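Local coordinates for oxysterol-binding protein homolog 3 (Saccharomyces cerevisiae, PDB 4IC4), which transports lipids between membranes in a directional, phosphoinositide-coupled manner, carrying them in a hydrophobic pocket through its OSBP-related domain, at residues R322-P325 with D326-A329; R91-P94 with I95-S99; L348-E351 with R352-G356; D111-R114 with T115-K118; K379-W382 with E383-K387. All coordinates share one frame; numbering follows the deposited sequence.

All five contacts are local, made by neighbouring turns of the OSBP-related domain, and none touches another. Interactions 1, 2 and 5 sit at the starts of helices 325-331, 94-104 and 381-386, yet differ in chemistry: a two-pronged salt bridge in interaction 1, a threonine hydroxyl and an arginine-phenylalanine crossing in interaction 2, a serine cap with aromatic packing in interaction 5. Interaction 2 is the most buried; interaction 3, at the end of helix 335-354, is a surface contact linked by water. Interaction 4 is a short 3-10 turn leading into strand 118-120. Interactions 3 and 4 include phosphoinositide-binding residues; the Arg324 side chain of interaction 1 is about 5 Å from that of Glu346, another.

Interaction 1: residues R322-P325 with D326-A329; sequences RLRP and DIRA
A bend at chi3 (57°) turns the Arg324 guanidinium edge-on to the carboxylate of Asp326, whose CG, held between backbone N and carbonyl carbon, lifts that group to meet it. The two planes are nearly coplanar, 13° apart, and the grip is side-on: NE of Arg324 reaches OD1 of Asp326 at 3.1 Å and NH2 of Arg324 reaches OD2 at 2.7 Å, each on a syn lone pair. OD1 also takes the backbone N of Ile327 from above the carboxylate plane, and CD1 of Ile327 covers one guanidinium face. Arg324 is the N-cap residue of helix 325-331, its O accepting from N of Arg328. With an alanine here, Asp326 would probably lose its charge partner, as would Glu126, which pairs with NH1 of Arg324. Arg328 reaches from the helix back to the preceding 3-10 segment, where its NH2 donates to O of Arg322 at 2.9 Å in the carbonyl plane; NH2 also bonds O of Asn306. Water 1 bridges that Arg322 O to NE of Arg328.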
loop_
_atom_site.group_PDB
_atom_site.type_symbol
_atom_site.label_atom_id
_atom_site.label_comp_id
_atom_site.label_asym_id
_atom_site.label_seq_id
_atom_site.Cartn_x
_atom_site.Cartn_y
_atom_site.Cartn_z
ATOM N N ARG A 322 -12.187 0.586 -8.339
ATOM C CA ARG A 322 -13.500 1.017 -7.859
ATOM C C ARG A 322 -14.633 0.449 -8.706
ATOM O O ARG A 322 -15.793 0.487 -8.295
ATOM C CB ARG A 322 -13.616 2.540 -7.877
ATOM C CG ARG A 322 -12.644 3.276 -6.974
ATOM C CD ARG A 322 -12.883 4.769 -7.077
ATOM N NE ARG A 322 -11.923 5.553 -6.304
ATOM C CZ ARG A 322 -10.679 5.813 -6.690
ATOM N NH1 ARG A 322 -10.223 5.353 -7.848
ATOM N NH2 ARG A 322 -9.890 6.554 -5.920
ATOM N N LEU A 323 -14.300 -0.069 -9.884
ATOM C CA LEU A 323 -15.316 -0.614 -10.773
ATOM C C LEU A 323 -15.437 -2.134 -10.693
ATOM O O LEU A 323 -16.260 -2.734 -11.389
ATOM C CB LEU A 323 -15.037 -0.169 -12.215
ATOM C CG LEU A 323 -14.984 1.354 -12.404
ATOM C CD1 LEU A 323 -14.728 1.692 -13.869
ATOM C CD2 LEU A 323 -16.287 1.984 -11.921
ATOM N N ARG A 324 -14.629 -2.766 -9.845
ATOM C CA ARG A 324 -14.702 -4.219 -9.708
ATOM C C ARG A 324 -15.986 -4.629 -9.003
ATOM O O ARG A 324 -16.280 -4.173 -7.895
ATOM C CB ARG A 324 -13.485 -4.763 -8.955
ATOM C CG ARG A 324 -12.286 -4.911 -9.866
ATOM C CD ARG A 324 -11.146 -5.672 -9.238
ATOM N NE ARG A 324 -11.506 -7.010 -8.779
ATOM C CZ ARG A 324 -10.606 -7.949 -8.505
ATOM N NH1 ARG A 324 -9.315 -7.685 -8.663
ATOM N NH2 ARG A 324 -10.979 -9.135 -8.047
ATOM N N PRO A 325 -16.764 -5.512 -9.638
ATOM C CA PRO A 325 -18.029 -5.975 -9.064
ATOM C C PRO A 325 -17.930 -6.863 -7.838
ATOM O O PRO A 325 -18.803 -6.814 -6.967
ATOM C CB PRO A 325 -18.703 -6.679 -10.240
ATOM C CG PRO A 325 -17.554 -7.223 -11.003
ATOM C CD PRO A 325 -16.560 -6.074 -10.983
ATOM N N ASP A 326 -16.885 -7.677 -7.761
ATOM C CA ASP A 326 -16.740 -8.548 -6.608
ATOM C C ASP A 326 -16.380 -7.736 -5.368
ATOM O O ASP A 326 -16.948 -7.946 -4.293
ATOM C CB ASP A 326 -15.708 -9.655 -6.879
ATOM C CG ASP A 326 -14.375 -9.135 -7.409
ATOM O OD1 ASP A 326 -14.257 -7.954 -7.808
ATOM O OD2 ASP A 326 -13.430 -9.952 -7.446
ATOM N N ILE A 327 -15.463 -6.789 -5.520
ATOM C CA ILE A 327 -15.078 -5.954 -4.392
ATOM C C ILE A 327 -16.274 -5.115 -3.937
ATOM O O ILE A 327 -16.520 -4.973 -2.738
ATOM C CB ILE A 327 -13.911 -5.006 -4.756
ATOM C CG1 ILE A 327 -12.681 -5.822 -5.177
ATOM C CG2 ILE A 327 -13.590 -4.098 -3.562
ATOM C CD1 ILE A 327 -11.425 -4.984 -5.435
ATOM N N ARG A 328 -17.024 -4.572 -4.894
ATOM C CA ARG A 328 -18.180 -3.740 -4.567
ATOM C C ARG A 328 -19.283 -4.526 -3.866
ATOM O O ARG A 328 -19.819 -4.081 -2.852
ATOM C CB ARG A 328 -18.746 -3.081 -5.830
ATOM C CG ARG A 328 -19.876 -2.095 -5.554
ATOM C CD ARG A 328 -19.381 -0.907 -4.746
ATOM N NE ARG A 328 -18.338 -0.184 -5.466
ATOM C CZ ARG A 328 -17.554 0.744 -4.927
ATOM N NH1 ARG A 328 -17.684 1.074 -3.648
ATOM N NH2 ARG A 328 -16.635 1.345 -5.668
ATOM N N ALA A 329 -19.619 -5.691 -4.407
ATOM C CA ALA A 329 -20.660 -6.517 -3.811
ATOM C C ALA A 329 -20.261 -6.923 -2.394
ATOM O O ALA A 329 -21.088 -6.908 -1.479
ATOM C CB ALA A 329 -20.900 -7.752 -4.669
HETATM O O HOH W 1 -18.209 -0.551 -8.369
#

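Interaction 2: residues R91-P94 with I95-S99; sequences RPDP and ITFVS
Thr96 and Asp93 make the tight part of this contact. OG1 of Thr96 lies 2.5 Å from O of Asp93 and 2.8 Å from OD2 of the same residue, so its single proton has two acceptors within reach. Thr96 N donates to that Asp93 O as well, at 3.1 Å, from above the carbonyl plane. With OG1 of Thr96 between its own backbone N and carbonyl carbon (chi1 56°), the hydroxyl faces back to the residue before the helix. One turn in, Val98 N donates to Pro94 O at 3.0 Å. Arg91 holds the more exposed side: its chain, bent at chi2 and chi3, brings NE within 3.2 Å of CE1 of Phe97, close but without a hydrogen bond. Guanidinium and ring planes stand 82° apart. Looser is the long ion pair from NE of Arg91 to Asp93 OD1, 3.8 Å. The turn opens helix 94-104: Phe97 packs on helix 83-88, Pro94 and Val98 rest on strands 177-189 and 195-199, and Thr96 touches Glu263 of strand 263-268.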
loop_
_atom_site.group_PDB
_atom_site.type_symbol
_atom_site.label_atom_id
_atom_site.label_comp_id
_atom_site.label_asym_id
_atom_site.label_seq_id
_atom_site.Cartn_x
_atom_site.Cartn_y
_atom_site.Cartn_z
ATOM N N ARG A 91 11.818 21.647 5.220
ATOM C CA ARG A 91 12.659 21.589 6.413
ATOM C C ARG A 91 14.137 21.411 6.076
ATOM O O ARG A 91 14.483 20.894 5.015
ATOM C CB ARG A 91 12.198 20.436 7.308
ATOM C CG ARG A 91 10.774 20.586 7.821
ATOM C CD ARG A 91 10.721 21.417 9.090
ATOM N NE ARG A 91 11.353 20.721 10.207
ATOM C CZ ARG A 91 11.322 21.141 11.467
ATOM N NH1 ARG A 91 11.926 20.439 12.416
ATOM N NH2 ARG A 91 10.686 22.263 11.781
ATOM N N PRO A 92 15.032 21.840 6.982
ATOM C CA PRO A 92 16.477 21.719 6.761
ATOM C C PRO A 92 17.004 20.293 6.933
ATOM O O PRO A 92 18.074 19.954 6.428
ATOM C CB PRO A 92 17.057 22.682 7.791
ATOM C CG PRO A 92 16.103 22.541 8.935
ATOM C CD PRO A 92 14.754 22.561 8.239
ATOM N N ASP A 93 16.243 19.467 7.648
ATOM C CA ASP A 93 16.612 18.075 7.901
ATOM C C ASP A 93 15.525 17.176 7.309
ATOM O O ASP A 93 14.833 16.458 8.030
ATOM C CB ASP A 93 16.724 17.840 9.409
ATOM C CG ASP A 93 15.426 18.133 10.143
ATOM O OD1 ASP A 93 14.802 19.179 9.866
ATOM O OD2 ASP A 93 15.034 17.322 11.005
ATOM N N PRO A 94 15.382 17.189 5.976
ATOM C CA PRO A 94 14.369 16.387 5.283
ATOM C C PRO A 94 14.307 14.889 5.557
ATOM O O PRO A 94 13.217 14.323 5.626
ATOM C CB PRO A 94 14.639 16.688 3.811
ATOM C CG PRO A 94 16.115 16.957 3.788
ATOM C CD PRO A 94 16.280 17.834 5.002
ATOM N N ILE A 95 15.451 14.235 5.716
ATOM C CA ILE A 95 15.419 12.796 5.945
ATOM C C ILE A 95 14.679 12.415 7.223
ATOM O O ILE A 95 14.222 11.282 7.359
ATOM C CB ILE A 95 16.847 12.178 5.945
ATOM C CG1 ILE A 95 16.755 10.676 5.638
ATOM C CG2 ILE A 95 17.521 12.393 7.293
ATOM C CD1 ILE A 95 18.080 10.020 5.288
ATOM N N THR A 96 14.545 13.350 8.160
ATOM C CA THR A 96 13.828 13.048 9.393
ATOM C C THR A 96 12.360 12.800 9.053
ATOM O O THR A 96 11.746 11.859 9.551
ATOM C CB THR A 96 13.906 14.206 10.417
ATOM O OG1 THR A 96 13.410 15.409 9.821
ATOM C CG2 THR A 96 15.334 14.420 10.872
ATOM N N PHE A 97 11.807 13.645 8.189
ATOM C CA PHE A 97 10.409 13.513 7.807
ATOM C C PHE A 97 10.197 12.409 6.777
ATOM O O PHE A 97 9.147 11.761 6.757
ATOM C CB PHE A 97 9.883 14.861 7.309
ATOM C CG PHE A 97 9.919 15.927 8.363
ATOM C CD1 PHE A 97 11.060 16.698 8.551
ATOM C CD2 PHE A 97 8.849 16.091 9.235
ATOM C CE1 PHE A 97 11.138 17.611 9.604
ATOM C CE2 PHE A 97 8.918 17.000 10.290
ATOM C CZ PHE A 97 10.064 17.759 10.473
ATOM N N VAL A 98 11.191 12.188 5.923
ATOM C CA VAL A 98 11.078 11.115 4.942
ATOM C C VAL A 98 11.079 9.798 5.720
ATOM O O VAL A 98 10.360 8.861 5.376
ATOM C CB VAL A 98 12.253 11.136 3.936
ATOM C CG1 VAL A 98 12.190 9.914 3.028
ATOM C CG2 VAL A 98 12.191 12.402 3.098
ATOM N N SER A 99 11.874 9.733 6.785
ATOM C CA SER A 99 11.930 8.529 7.605
ATOM C C SER A 99 10.573 8.289 8.268
ATOM O O SER A 99 10.085 7.160 8.319
ATOM C CB SER A 99 13.014 8.660 8.675
ATOM O OG SER A 99 14.299 8.735 8.080
#

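Interaction 3: residues L348-E351 with R352-G356; sequences LQRE and RRNKG
Arg352 folds back along its own helix, laying one guanidinium face over the preceding turn: CA of Gln349 is 3.6 Å from NH2 of Arg352, and Leu348 O lies over the same face. The bend at chi3 (-69°) accounts for this. ND2 of Asn354 rests 3.5 Å from CG of Arg350, at the edge of the Arg350 guanidinium, the two flat groups 53° apart. Next out, water 2 joins NH2 of Arg352 to OE1 of Gln349; water 3 joins OE2 of Glu351 to ND2 of Asn354. The charged ends of Glu351 and Lys355 do not touch, OE2 and NZ being 5.2 Å apart, though CG of Lys355 packs on Glu351 O; water 4 spans the ends, weakly at Glu351. Outer partners fix the ends: NH1 of Arg352 bonds Leu396 O, OE1 of Gln349 accepts from Leu124 N, and OE1 of Glu351 accepts from Gln347. Helix 335-354 closes with a Schellman motif at Gly356, over a turn beyond Arg350, which with Leu348 and Gln349 belongs to the phosphatidylinositol 4-phosphate site.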
loop_
_atom_site.group_PDB
_atom_site.type_symbol
_atom_site.label_atom_id
_atom_site.label_comp_id
_atom_site.label_asym_id
_atom_site.label_seq_id
_atom_site.Cartn_x
_atom_site.Cartn_y
_atom_site.Cartn_z
ATOM N N LEU A 348 -12.264 -15.332 -16.337
ATOM C CA LEU A 348 -12.121 -14.567 -17.570
ATOM C C LEU A 348 -10.651 -14.279 -17.844
ATOM O O LEU A 348 -10.191 -14.344 -18.984
ATOM C CB LEU A 348 -12.893 -13.245 -17.480
ATOM C CG LEU A 348 -14.417 -13.357 -17.432
ATOM C CD1 LEU A 348 -15.007 -11.961 -17.318
ATOM C CD2 LEU A 348 -14.938 -14.055 -18.684
ATOM N N GLN A 349 -9.912 -13.953 -16.792
ATOM C CA GLN A 349 -8.492 -13.669 -16.944
ATOM C C GLN A 349 -7.719 -14.914 -17.375
ATOM O O GLN A 349 -6.826 -14.832 -18.220
ATOM C CB GLN A 349 -7.929 -13.127 -15.638
ATOM C CG GLN A 349 -6.432 -12.942 -15.648
ATOM C CD GLN A 349 -5.965 -12.152 -14.460
ATOM O OE1 GLN A 349 -5.706 -10.956 -14.563
ATOM N NE2 GLN A 349 -5.880 -12.809 -13.312
ATOM N N ARG A 350 -8.057 -16.057 -16.788
ATOM C CA ARG A 350 -7.390 -17.301 -17.143
ATOM C C ARG A 350 -7.645 -17.635 -18.614
ATOM O O ARG A 350 -6.739 -18.085 -19.320
ATOM C CB ARG A 350 -7.884 -18.452 -16.265
ATOM C CG ARG A 350 -7.301 -19.796 -16.674
ATOM C CD ARG A 350 -6.413 -20.390 -15.599
ATOM N NE ARG A 350 -7.154 -21.292 -14.720
ATOM C CZ ARG A 350 -7.643 -22.472 -15.095
ATOM N NH1 ARG A 350 -7.475 -22.902 -16.340
ATOM N NH2 ARG A 350 -8.295 -23.227 -14.221
ATOM N N GLU A 351 -8.876 -17.414 -19.072
ATOM C CA GLU A 351 -9.227 -17.685 -20.465
ATOM C C GLU A 351 -8.405 -16.799 -21.393
ATOM O O GLU A 351 -7.896 -17.259 -22.411
ATOM C CB GLU A 351 -10.720 -17.435 -20.708
ATOM C CG GLU A 351 -11.644 -18.417 -20.011
ATOM C CD GLU A 351 -11.546 -19.821 -20.579
ATOM O OE1 GLU A 351 -12.204 -20.732 -20.032
ATOM O OE2 GLU A 351 -10.817 -20.015 -21.573
ATOM N N ARG A 352 -8.281 -15.520 -21.047
ATOM C CA ARG A 352 -7.495 -14.601 -21.862
ATOM C C ARG A 352 -6.043 -15.052 -21.904
ATOM O O ARG A 352 -5.406 -15.056 -22.957
ATOM C CB ARG A 352 -7.550 -13.180 -21.288
ATOM C CG ARG A 352 -8.882 -12.474 -21.454
ATOM C CD ARG A 352 -8.727 -10.971 -21.222
ATOM N NE ARG A 352 -8.434 -10.637 -19.831
ATOM C CZ ARG A 352 -9.361 -10.486 -18.891
ATOM N NH1 ARG A 352 -10.644 -10.640 -19.198
ATOM N NH2 ARG A 352 -9.013 -10.174 -17.651
ATOM N N ARG A 353 -5.532 -15.437 -20.740
ATOM C CA ARG A 353 -4.149 -15.875 -20.604
ATOM C C ARG A 353 -3.851 -17.117 -21.437
ATOM O O ARG A 353 -2.900 -17.134 -22.215
ATOM C CB ARG A 353 -3.851 -16.153 -19.129
ATOM C CG ARG A 353 -2.378 -16.178 -18.754
ATOM C CD ARG A 353 -2.232 -16.303 -17.242
ATOM N NE ARG A 353 -0.847 -16.214 -16.792
ATOM C CZ ARG A 353 -0.145 -15.087 -16.735
ATOM N NH1 ARG A 353 -0.693 -13.935 -17.103
ATOM N NH2 ARG A 353 1.109 -15.111 -16.306
ATOM N N ASN A 354 -4.666 -18.155 -21.280
ATOM C CA ASN A 354 -4.434 -19.390 -22.022
ATOM C C ASN A 354 -4.518 -19.212 -23.534
ATOM O O ASN A 354 -3.885 -19.955 -24.282
ATOM C CB ASN A 354 -5.403 -20.483 -21.565
ATOM C CG ASN A 354 -5.158 -20.915 -20.129
ATOM O OD1 ASN A 354 -4.080 -20.689 -19.576
ATOM N ND2 ASN A 354 -6.153 -21.546 -19.525
ATOM N N LYS A 355 -5.291 -18.230 -23.985
ATOM C CA LYS A 355 -5.418 -17.973 -25.419
ATOM C C LYS A 355 -4.229 -17.158 -25.920
ATOM O O LYS A 355 -4.066 -16.956 -27.125
ATOM C CB LYS A 355 -6.707 -17.202 -25.718
ATOM C CG LYS A 355 -7.989 -17.978 -25.480
ATOM C CD LYS A 355 -9.209 -17.105 -25.739
ATOM C CE LYS A 355 -10.500 -17.851 -25.454
ATOM N NZ LYS A 355 -11.698 -16.987 -25.654
ATOM N N GLY A 356 -3.398 -16.696 -24.990
ATOM C CA GLY A 356 -2.251 -15.886 -25.353
ATOM C C GLY A 356 -2.707 -14.463 -25.618
ATOM O O GLY A 356 -2.013 -13.685 -26.273
HETATM O O HOH W 2 -6.379 -9.310 -16.756
HETATM O O HOH W 3 -8.713 -21.529 -20.711
HETATM O O HOH W 4 -12.901 -18.844 -23.686
#

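Interaction 4: residues D111-R114 with T115-K118; sequences DKTR and TLRK
Thr115 turns its hydroxyl back onto the chain it has just left, with OG1 2.7 Å from O of Lys112 and in the plane of that carbonyl. The torsion responsible is chi1 at 69°, which sets OG1 between the backbone N and the carbonyl carbon of its own residue. Thr115 N reaches the same oxygen at 3.0 Å from well above the plane, so Lys112 O is gripped twice by one residue. Next along, Leu116 N donates to Thr113 O at 3.1 Å, again from above the plane, and the side chains of the two residues cross at a slant: CD1 of Leu116 lies 4.0 Å from the methyl CG2 of Thr113. That methyl also faces the edge of the Arg117 guanidinium, loosely. The hydroxyl of Thr113 turns to Asp111, whose OD1 accepts both OG1 of Thr113, on its syn side, and N of Thr113 at 2.8 Å, on its anti side. Arg114 ends in salt bridges with Glu67 and Glu77. An Asx turn at Asp111 thus opens a short 3-10 segment, and the chain then enters strand 118-120 at Lys118, a residue of the phosphatidylinositol 4-phosphate site.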
loop_
_atom_site.group_PDB
_atom_site.type_symbol
_atom_site.label_atom_id
_atom_site.label_comp_id
_atom_site.label_asym_id
_atom_site.label_seq_id
_atom_site.Cartn_x
_atom_site.Cartn_y
_atom_site.Cartn_z
ATOM N N ASP A 111 -4.780 -1.699 14.609
ATOM C CA ASP A 111 -5.934 -2.445 15.093
ATOM C C ASP A 111 -5.727 -3.831 14.494
ATOM O O ASP A 111 -5.802 -4.012 13.274
ATOM C CB ASP A 111 -7.249 -1.859 14.578
ATOM C CG ASP A 111 -8.464 -2.573 15.148
ATOM O OD1 ASP A 111 -8.429 -3.818 15.227
ATOM O OD2 ASP A 111 -9.451 -1.895 15.510
ATOM N N LYS A 112 -5.447 -4.803 15.355
ATOM C CA LYS A 112 -5.195 -6.173 14.927
ATOM C C LYS A 112 -6.246 -6.752 13.988
ATOM O O LYS A 112 -5.970 -7.703 13.257
ATOM C CB LYS A 112 -5.044 -7.077 16.154
ATOM C CG LYS A 112 -3.813 -6.760 16.985
ATOM C CD LYS A 112 -3.722 -7.640 18.224
ATOM C CE LYS A 112 -2.471 -7.322 19.028
ATOM N NZ LYS A 112 -2.387 -8.123 20.281
ATOM N N THR A 113 -7.445 -6.184 14.000
ATOM C CA THR A 113 -8.509 -6.674 13.133
ATOM C C THR A 113 -8.068 -6.636 11.665
ATOM O O THR A 113 -8.423 -7.514 10.878
ATOM C CB THR A 113 -9.794 -5.832 13.298
ATOM O OG1 THR A 113 -10.167 -5.795 14.682
ATOM C CG2 THR A 113 -10.940 -6.429 12.488
ATOM N N ARG A 114 -7.278 -5.627 11.309
ATOM C CA ARG A 114 -6.807 -5.466 9.934
ATOM C C ARG A 114 -5.967 -6.645 9.441
ATOM O O ARG A 114 -5.893 -6.901 8.238
ATOM C CB ARG A 114 -5.992 -4.166 9.807
ATOM C CG ARG A 114 -5.655 -3.751 8.369
ATOM C CD ARG A 114 -6.899 -3.272 7.624
ATOM N NE ARG A 114 -6.682 -3.188 6.179
ATOM C CZ ARG A 114 -6.202 -2.126 5.533
ATOM N NH1 ARG A 114 -5.878 -1.017 6.185
ATOM N NH2 ARG A 114 -6.046 -2.180 4.217
ATOM N N THR A 115 -5.343 -7.375 10.361
ATOM C CA THR A 115 -4.506 -8.505 9.968
ATOM C C THR A 115 -5.270 -9.808 9.706
ATOM O O THR A 115 -4.671 -10.803 9.300
ATOM C CB THR A 115 -3.419 -8.791 11.032
ATOM O OG1 THR A 115 -4.035 -9.298 12.221
ATOM C CG2 THR A 115 -2.648 -7.516 11.369
ATOM N N LEU A 116 -6.584 -9.792 9.914
ATOM C CA LEU A 116 -7.417 -10.983 9.725
ATOM C C LEU A 116 -7.713 -11.336 8.266
ATOM O O LEU A 116 -7.858 -12.514 7.931
ATOM C CB LEU A 116 -8.737 -10.822 10.481
ATOM C CG LEU A 116 -8.639 -10.734 12.006
ATOM C CD1 LEU A 116 -9.968 -10.286 12.576
ATOM C CD2 LEU A 116 -8.242 -12.088 12.571
ATOM N N ARG A 117 -7.810 -10.327 7.405
ATOM C CA ARG A 117 -8.097 -10.552 5.987
ATOM C C ARG A 117 -7.049 -9.904 5.085
ATOM O O ARG A 117 -6.211 -9.131 5.550
ATOM C CB ARG A 117 -9.477 -9.999 5.619
ATOM C CG ARG A 117 -10.666 -10.745 6.210
ATOM C CD ARG A 117 -11.321 -9.913 7.285
ATOM N NE ARG A 117 -12.656 -10.383 7.639
ATOM C CZ ARG A 117 -13.392 -9.849 8.608
ATOM N NH1 ARG A 117 -12.917 -8.831 9.317
ATOM N NH2 ARG A 117 -14.600 -10.330 8.868
ATOM N N LYS A 118 -7.108 -10.221 3.792
ATOM C CA LYS A 118 -6.168 -9.682 2.811
ATOM C C LYS A 118 -6.917 -9.009 1.660
ATOM O O LYS A 118 -8.080 -9.307 1.408
ATOM C CB LYS A 118 -5.296 -10.805 2.243
ATOM C CG LYS A 118 -6.043 -11.771 1.336
ATOM C CD LYS A 118 -5.129 -12.872 0.820
ATOM C CE LYS A 118 -5.873 -13.808 -0.120
ATOM N NZ LYS A 118 -6.411 -13.081 -1.306
#

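Interaction 5: residues K379-W382 with E383-K387; sequences KSYW and ERRKK
Ser380 is the N-cap of helix 381-386, its OG accepting from N of Glu383 at 3.3 Å while also bonded to Gly377 O. N of Arg384 donates to Ser380 O at 3.0 Å, and NE of Arg384 to Lys379 O at 2.9 Å from above the carbonyl plane. The extended Arg384 chain, with chi2 165° and chi3 171°, carries NE that far back. Its charge is met outside the turn, where NH2 pairs with Asp392, and a leucine in its place would probably leave Lys379 O without its NE donor and Asp392 without its charge partner. Within the helix a salt bridge joins NZ of Lys386 to OE2 of Glu383, its hydrogen bond weak. In the packing, CD of Lys379 covers one face of the Arg384 guanidinium, and CD2 of Tyr381 sits over the centre of the Trp382 ring face. Trp382 and Arg385 run side by side, the latter going on to Glu129, which Tyr381 OH also bonds. CD of Arg385 comes obliquely to the indole, 3.5 Å from CZ3 of Trp382.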
loop_
_atom_site.group_PDB
_atom_site.type_symbol
_atom_site.label_atom_id
_atom_site.label_comp_id
_atom_site.label_asym_id
_atom_site.label_seq_id
_atom_site.Cartn_x
_atom_site.Cartn_y
_atom_site.Cartn_z
ATOM N N LYS A 379 -0.652 9.879 -24.681
ATOM C CA LYS A 379 -1.364 8.663 -24.303
ATOM C C LYS A 379 -1.076 8.245 -22.866
ATOM O O LYS A 379 -1.310 7.096 -22.482
ATOM C CB LYS A 379 -1.019 7.520 -25.262
ATOM C CG LYS A 379 -1.610 7.688 -26.658
ATOM C CD LYS A 379 -3.134 7.616 -26.634
ATOM C CE LYS A 379 -3.717 7.789 -28.031
ATOM N NZ LYS A 379 -5.204 7.693 -28.043
ATOM N N SER A 380 -0.564 9.178 -22.071
ATOM C CA SER A 380 -0.287 8.892 -20.668
ATOM C C SER A 380 -1.629 8.826 -19.947
ATOM O O SER A 380 -2.640 9.300 -20.465
ATOM C CB SER A 380 0.569 9.998 -20.049
ATOM O OG SER A 380 -0.140 11.226 -19.985
ATOM N N TYR A 381 -1.642 8.244 -18.755
ATOM C CA TYR A 381 -2.883 8.142 -17.999
ATOM C C TYR A 381 -3.552 9.493 -17.769
ATOM O O TYR A 381 -4.732 9.670 -18.069
ATOM C CB TYR A 381 -2.641 7.494 -16.632
ATOM C CG TYR A 381 -3.924 7.244 -15.869
ATOM C CD1 TYR A 381 -4.678 6.098 -16.107
ATOM C CD2 TYR A 381 -4.404 8.174 -14.938
ATOM C CE1 TYR A 381 -5.881 5.874 -15.438
ATOM C CE2 TYR A 381 -5.609 7.965 -14.267
ATOM C CZ TYR A 381 -6.341 6.809 -14.522
ATOM O OH TYR A 381 -7.533 6.571 -13.874
ATOM N N TRP A 382 -2.801 10.447 -17.232
ATOM C CA TRP A 382 -3.382 11.746 -16.930
ATOM C C TRP A 382 -3.794 12.548 -18.157
ATOM O O TRP A 382 -4.745 13.325 -18.089
ATOM C CB TRP A 382 -2.439 12.539 -16.021
ATOM C CG TRP A 382 -2.202 11.829 -14.715
ATOM C CD1 TRP A 382 -1.026 11.299 -14.274
ATOM C CD2 TRP A 382 -3.183 11.518 -13.715
ATOM N NE1 TRP A 382 -1.210 10.672 -13.065
ATOM C CE2 TRP A 382 -2.526 10.789 -12.698
ATOM C CE3 TRP A 382 -4.554 11.780 -13.581
ATOM C CZ2 TRP A 382 -3.194 10.318 -11.557
ATOM C CZ3 TRP A 382 -5.219 11.311 -12.446
ATOM C CH2 TRP A 382 -4.534 10.588 -11.450
ATOM N N GLU A 383 -3.100 12.368 -19.278
ATOM C CA GLU A 383 -3.495 13.079 -20.487
ATOM C C GLU A 383 -4.786 12.473 -21.041
ATOM O O GLU A 383 -5.692 13.199 -21.454
ATOM C CB GLU A 383 -2.382 13.042 -21.539
ATOM C CG GLU A 383 -1.253 14.030 -21.261
ATOM C CD GLU A 383 -1.757 15.460 -21.112
ATOM O OE1 GLU A 383 -2.415 15.964 -22.046
ATOM O OE2 GLU A 383 -1.497 16.077 -20.060
ATOM N N ARG A 384 -4.875 11.143 -21.042
ATOM C CA ARG A 384 -6.071 10.449 -21.520
ATOM C C ARG A 384 -7.288 10.842 -20.681
ATOM O O ARG A 384 -8.369 11.102 -21.204
ATOM C CB ARG A 384 -5.895 8.931 -21.398
ATOM C CG ARG A 384 -5.010 8.253 -22.435
ATOM C CD ARG A 384 -4.656 6.852 -21.920
ATOM N NE ARG A 384 -3.974 5.983 -22.880
ATOM C CZ ARG A 384 -4.591 5.229 -23.786
ATOM N NH1 ARG A 384 -3.880 4.464 -24.604
ATOM N NH2 ARG A 384 -5.913 5.243 -23.887
ATOM N N ARG A 385 -7.101 10.869 -19.368
ATOM C CA ARG A 385 -8.182 11.188 -18.443
ATOM C C ARG A 385 -8.860 12.521 -18.752
ATOM O O ARG A 385 -10.075 12.657 -18.614
ATOM C CB ARG A 385 -7.638 11.202 -17.015
ATOM C CG ARG A 385 -8.698 11.143 -15.924
ATOM C CD ARG A 385 -8.033 11.204 -14.559
ATOM N NE ARG A 385 -8.938 10.938 -13.443
ATOM C CZ ARG A 385 -9.858 11.779 -12.985
ATOM N NH1 ARG A 385 -10.024 12.973 -13.545
ATOM N NH2 ARG A 385 -10.603 11.429 -11.943
ATOM N N LYS A 386 -8.066 13.493 -19.178
ATOM C CA LYS A 386 -8.574 14.824 -19.490
ATOM C C LYS A 386 -9.627 14.802 -20.598
ATOM O O LYS A 386 -10.510 15.660 -20.642
ATOM C CB LYS A 386 -7.406 15.723 -19.895
ATOM C CG LYS A 386 -7.617 17.203 -19.650
ATOM C CD LYS A 386 -6.288 17.944 -19.740
ATOM C CE LYS A 386 -5.261 17.350 -18.776
ATOM N NZ LYS A 386 -3.933 18.028 -18.850
ATOM N N LYS A 387 -9.544 13.812 -21.484
ATOM C CA LYS A 387 -10.488 13.715 -22.591
ATOM C C LYS A 387 -11.241 12.389 -22.667
ATOM O O LYS A 387 -11.789 12.048 -23.715
ATOM C CB LYS A 387 -9.752 13.949 -23.914
ATOM C CG LYS A 387 -9.048 15.296 -24.008
ATOM C CD LYS A 387 -8.303 15.446 -25.328
ATOM C CE LYS A 387 -7.200 14.407 -25.472
ATOM N NZ LYS A 387 -6.509 14.514 -26.789
#